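Flavin-containing monooxygenase (Allium sativum, PDB 6WPU) probably uses its bound FAD to oxygenate the sulfur of S-allyl-L-cysteine in garlic. Local coordinates at residues A[194-207]-A[286-298]. Residues are numbered along the deposited sequence; the frame is centred on the assembly and turned at random. Where two conformers were deposited one is given.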
# COMPACT_ATOMS: atom_id res chain seq x y z
N ILE A 194 27.32 10.08 0.79
CA ILE A 194 26.48 10.27 1.97
C ILE A 194 27.22 9.95 3.26
O ILE A 194 26.87 10.48 4.32
CB ILE A 194 25.18 9.45 1.83
CG1 ILE A 194 24.13 9.93 2.83
CG2 ILE A 194 25.45 7.96 2.00
CD1 ILE A 194 23.65 11.35 2.57
N ASP A 195 28.27 9.12 3.20
CA ASP A 195 28.97 8.70 4.41
C ASP A 195 29.74 9.83 5.07
O ASP A 195 30.07 9.72 6.26
CB ASP A 195 29.91 7.54 4.10
CG ASP A 195 29.17 6.26 3.74
OD1 ASP A 195 28.05 6.04 4.28
OD2 ASP A 195 29.70 5.48 2.92
N VAL A 196 30.06 10.91 4.35
CA VAL A 196 30.71 12.07 4.95
C VAL A 196 29.77 13.25 5.13
O VAL A 196 30.21 14.32 5.59
CB VAL A 196 31.95 12.50 4.13
CG1 VAL A 196 32.96 11.37 4.03
CG2 VAL A 196 31.54 13.00 2.75
N TRP A 197 28.50 13.11 4.78
CA TRP A 197 27.60 14.25 4.88
C TRP A 197 27.12 14.39 6.33
O TRP A 197 26.65 13.42 6.90
CB TRP A 197 26.44 14.08 3.93
CG TRP A 197 25.47 15.22 3.93
CD1 TRP A 197 25.65 16.46 3.36
CD2 TRP A 197 24.19 15.23 4.54
NE1 TRP A 197 24.53 17.23 3.58
CE2 TRP A 197 23.62 16.50 4.31
CE3 TRP A 197 23.45 14.28 5.27
CZ2 TRP A 197 22.35 16.85 4.77
CZ3 TRP A 197 22.18 14.62 5.72
CH2 TRP A 197 21.65 15.90 5.47
N PRO A 198 27.24 15.57 6.94
CA PRO A 198 27.02 15.70 8.39
C PRO A 198 25.59 15.96 8.87
O PRO A 198 25.38 16.01 10.08
CB PRO A 198 27.92 16.89 8.75
CG PRO A 198 27.93 17.74 7.51
CD PRO A 198 27.90 16.77 6.36
N GLY A 199 24.62 16.11 7.99
CA GLY A 199 23.30 16.56 8.38
C GLY A 199 22.37 15.44 8.83
O GLY A 199 22.78 14.33 9.17
N LYS A 200 21.08 15.76 8.85
CA LYS A 200 20.05 14.84 9.30
C LYS A 200 19.52 14.02 8.12
O LYS A 200 19.11 14.57 7.10
CB LYS A 200 18.88 15.58 9.96
CG LYS A 200 19.22 16.34 11.23
CD LYS A 200 17.96 16.96 11.82
CE LYS A 200 18.28 17.92 12.96
NZ LYS A 200 18.84 19.20 12.43
N GLN A 201 19.52 12.70 8.29
CA GLN A 201 19.02 11.76 7.30
C GLN A 201 17.83 11.04 7.88
O GLN A 201 17.89 10.58 9.03
CB GLN A 201 20.11 10.76 6.93
CG GLN A 201 20.48 10.70 5.48
CD GLN A 201 21.30 9.47 5.15
OE1 GLN A 201 20.97 8.72 4.22
NE2 GLN A 201 22.39 9.26 5.89
N MET A 202 16.73 10.95 7.12
CA MET A 202 15.53 10.27 7.58
C MET A 202 14.80 9.66 6.39
O MET A 202 15.01 10.03 5.24
CB MET A 202 14.59 11.22 8.32
CG MET A 202 14.13 12.40 7.46
SD MET A 202 12.95 13.48 8.27
CE MET A 202 11.57 12.35 8.57
N HIS A 203 13.92 8.71 6.70
CA HIS A 203 12.99 8.14 5.73
C HIS A 203 11.63 8.78 5.95
O HIS A 203 11.27 9.11 7.08
CB HIS A 203 12.90 6.61 5.88
CG HIS A 203 12.21 5.93 4.73
ND1 HIS A 203 10.84 5.81 4.66
CD2 HIS A 203 12.70 5.36 3.60
CE1 HIS A 203 10.52 5.19 3.53
NE2 HIS A 203 11.63 4.91 2.88
N SER A 204 10.90 8.98 4.86
CA SER A 204 9.56 9.56 4.95
C SER A 204 8.61 8.74 5.79
O SER A 204 7.56 9.25 6.20
CB SER A 204 8.95 9.71 3.55
OG SER A 204 8.80 8.44 2.93
N HIS A 205 8.94 7.46 6.05
CA HIS A 205 8.13 6.67 6.97
C HIS A 205 7.96 7.38 8.31
O HIS A 205 6.94 7.19 8.98
CB HIS A 205 8.78 5.30 7.19
CG HIS A 205 8.04 4.43 8.16
ND1 HIS A 205 6.77 3.94 7.91
CD2 HIS A 205 8.40 3.93 9.37
CE1 HIS A 205 6.38 3.20 8.93
NE2 HIS A 205 7.36 3.17 9.83
N ASN A 206 8.91 8.22 8.68
CA ASN A 206 8.84 8.94 9.95
C ASN A 206 8.42 10.39 9.77
O ASN A 206 8.50 11.17 10.73
CB ASN A 206 10.19 8.83 10.67
CG ASN A 206 10.52 7.39 11.03
OD1 ASN A 206 9.72 6.73 11.69
ND2 ASN A 206 11.67 6.90 10.59
N TYR A 207 7.94 10.78 8.59
CA TYR A 207 7.52 12.16 8.39
C TYR A 207 6.09 12.33 8.89
O TYR A 207 5.20 11.55 8.53
CB TYR A 207 7.62 12.60 6.92
CG TYR A 207 7.06 14.00 6.79
CD1 TYR A 207 7.77 15.10 7.32
CD2 TYR A 207 5.81 14.23 6.25
CE1 TYR A 207 7.26 16.39 7.25
CE2 TYR A 207 5.28 15.53 6.18
CZ TYR A 207 6.01 16.60 6.69
OH TYR A 207 5.51 17.87 6.64
N HIS A 286 23.59 24.25 0.70
CA HIS A 286 23.83 23.67 2.02
C HIS A 286 22.52 23.13 2.57
O HIS A 286 21.51 23.83 2.61
CB HIS A 286 24.43 24.68 3.00
CG HIS A 286 24.61 24.10 4.38
ND1 HIS A 286 23.62 24.16 5.35
CD2 HIS A 286 25.62 23.39 4.92
CE1 HIS A 286 24.04 23.53 6.43
NE2 HIS A 286 25.25 23.05 6.20
N VAL A 287 22.54 21.88 3.01
CA VAL A 287 21.32 21.14 3.33
C VAL A 287 21.38 20.70 4.79
O VAL A 287 22.41 20.20 5.25
CB VAL A 287 21.14 19.93 2.40
CG1 VAL A 287 19.90 19.10 2.81
CG2 VAL A 287 21.06 20.40 0.96
N ASP A 288 20.28 20.92 5.50
CA ASP A 288 20.08 20.47 6.87
C ASP A 288 19.52 19.05 6.95
O ASP A 288 19.92 18.28 7.83
CB ASP A 288 19.15 21.44 7.61
CG ASP A 288 19.64 22.89 7.51
OD1 ASP A 288 20.72 23.19 8.08
OD2 ASP A 288 18.97 23.72 6.85
N VAL A 289 18.56 18.71 6.08
CA VAL A 289 17.83 17.44 6.15
C VAL A 289 17.74 16.81 4.76
O VAL A 289 17.36 17.49 3.79
CB VAL A 289 16.41 17.61 6.72
CG1 VAL A 289 15.72 16.21 6.87
CG2 VAL A 289 16.42 18.35 8.02
N ILE A 290 18.07 15.53 4.66
CA ILE A 290 17.79 14.72 3.48
C ILE A 290 16.75 13.68 3.87
O ILE A 290 16.95 12.93 4.82
CB ILE A 290 19.05 14.04 2.92
CG1 ILE A 290 20.07 15.08 2.46
CG2 ILE A 290 18.67 13.10 1.78
CD1 ILE A 290 21.38 14.48 2.03
N MET A 291 15.63 13.66 3.15
CA MET A 291 14.56 12.70 3.42
C MET A 291 14.45 11.74 2.23
O MET A 291 14.29 12.19 1.09
CB MET A 291 13.23 13.40 3.67
CG MET A 291 12.07 12.40 3.90
SD MET A 291 10.43 13.16 4.01
CE MET A 291 10.71 14.54 5.12
N HIS A 292 14.56 10.44 2.49
CA HIS A 292 14.30 9.44 1.45
C HIS A 292 12.79 9.22 1.35
O HIS A 292 12.18 8.70 2.29
CB HIS A 292 14.97 8.10 1.75
CG HIS A 292 16.45 8.17 1.98
ND1 HIS A 292 17.35 7.42 1.26
CD2 HIS A 292 17.18 8.88 2.88
CE1 HIS A 292 18.57 7.67 1.69
NE2 HIS A 292 18.49 8.55 2.68
N CYS A 293 12.18 9.62 0.24
CA CYS A 293 10.80 9.21 -0.05
C CYS A 293 10.80 8.13 -1.12
O CYS A 293 10.19 8.24 -2.18
CB CYS A 293 9.94 10.42 -0.46
SG CYS A 293 8.10 10.20 -0.27
N THR A 294 11.55 7.07 -0.83
CA THR A 294 11.88 6.03 -1.78
C THR A 294 11.06 4.75 -1.59
O THR A 294 11.38 3.72 -2.19
CB THR A 294 13.37 5.72 -1.68
OG1 THR A 294 13.76 5.80 -0.30
CG2 THR A 294 14.19 6.75 -2.48
N GLY A 295 10.02 4.78 -0.76
CA GLY A 295 9.10 3.67 -0.67
C GLY A 295 9.53 2.57 0.28
O GLY A 295 10.33 2.76 1.22
N TYR A 296 9.00 1.38 0.02
CA TYR A 296 9.01 0.30 1.00
C TYR A 296 9.34 -1.02 0.32
O TYR A 296 9.40 -1.13 -0.91
CB TYR A 296 7.67 0.22 1.73
CG TYR A 296 7.40 1.49 2.48
CD1 TYR A 296 7.80 1.63 3.81
CD2 TYR A 296 6.77 2.57 1.86
CE1 TYR A 296 7.58 2.80 4.51
CE2 TYR A 296 6.54 3.75 2.55
CZ TYR A 296 6.95 3.86 3.87
OH TYR A 296 6.75 5.05 4.55
N VAL A 297 9.56 -2.04 1.15
CA VAL A 297 9.78 -3.40 0.68
C VAL A 297 8.75 -4.31 1.35
O VAL A 297 8.16 -3.97 2.39
CB VAL A 297 11.21 -3.90 0.95
CG1 VAL A 297 12.24 -2.99 0.28
CG2 VAL A 297 11.47 -4.00 2.43
N TYR A 298 8.52 -5.45 0.72
CA TYR A 298 7.72 -6.51 1.33
C TYR A 298 8.48 -7.11 2.49
O TYR A 298 9.71 -7.19 2.46
CB TYR A 298 7.40 -7.59 0.29
CG TYR A 298 6.59 -7.06 -0.87
CD1 TYR A 298 7.20 -6.68 -2.05
CD2 TYR A 298 5.20 -6.91 -0.76
CE1 TYR A 298 6.46 -6.18 -3.12
CE2 TYR A 298 4.45 -6.41 -1.81
CZ TYR A 298 5.09 -6.04 -2.99
OH TYR A 298 4.38 -5.54 -4.07
O HOH W 1 21.25 19.08 10.23
O HOH W 2 6.29 7.45 3.31
O HOH W 3 8.65 6.64 0.88
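Strands 200-203 and 289-292 run parallel, their axes 4.6 Å apart and inclined at 19°, and a ladder of five backbone hydrogen bonds runs from K200 N–D288 O to S204 N–H292 O. Q201, H203, I290 and H292 share one face. There CD1 of I290 sits over the six-membered ring of W197, 3.5 Å from its centroid, a CH-pi contact, while the indole NE1 is hydrogen-bonded to G275 O. Farther along, H292 NE2 donates to a lone pair of Q201 OE1 at 2.9 Å, the amide and imidazole nearly coplanar. On the other face, SD of M202 meets CE of M291 (4.0 Å), whose methyl also reaches CD1 of Y207. With CG anti to the backbone N (chi1 -167°), H203 brings its ring over H292 O and its edge to the face of Y296; NE2 makes a weak hydrogen bond to G295 O, and ND1 accepts from H205 N at 2.9 Å. A leucine here would probably leave that amide without its acceptor and the Y296 face without its edge-on partner. Strand 289-292, paired with strands 200-203 and 217-221, belongs to the parallel part of a mixed sheet, consistent with the second dinucleotide-binding domain of flavin-containing monooxygenases, and leads to Y296 near the FAD.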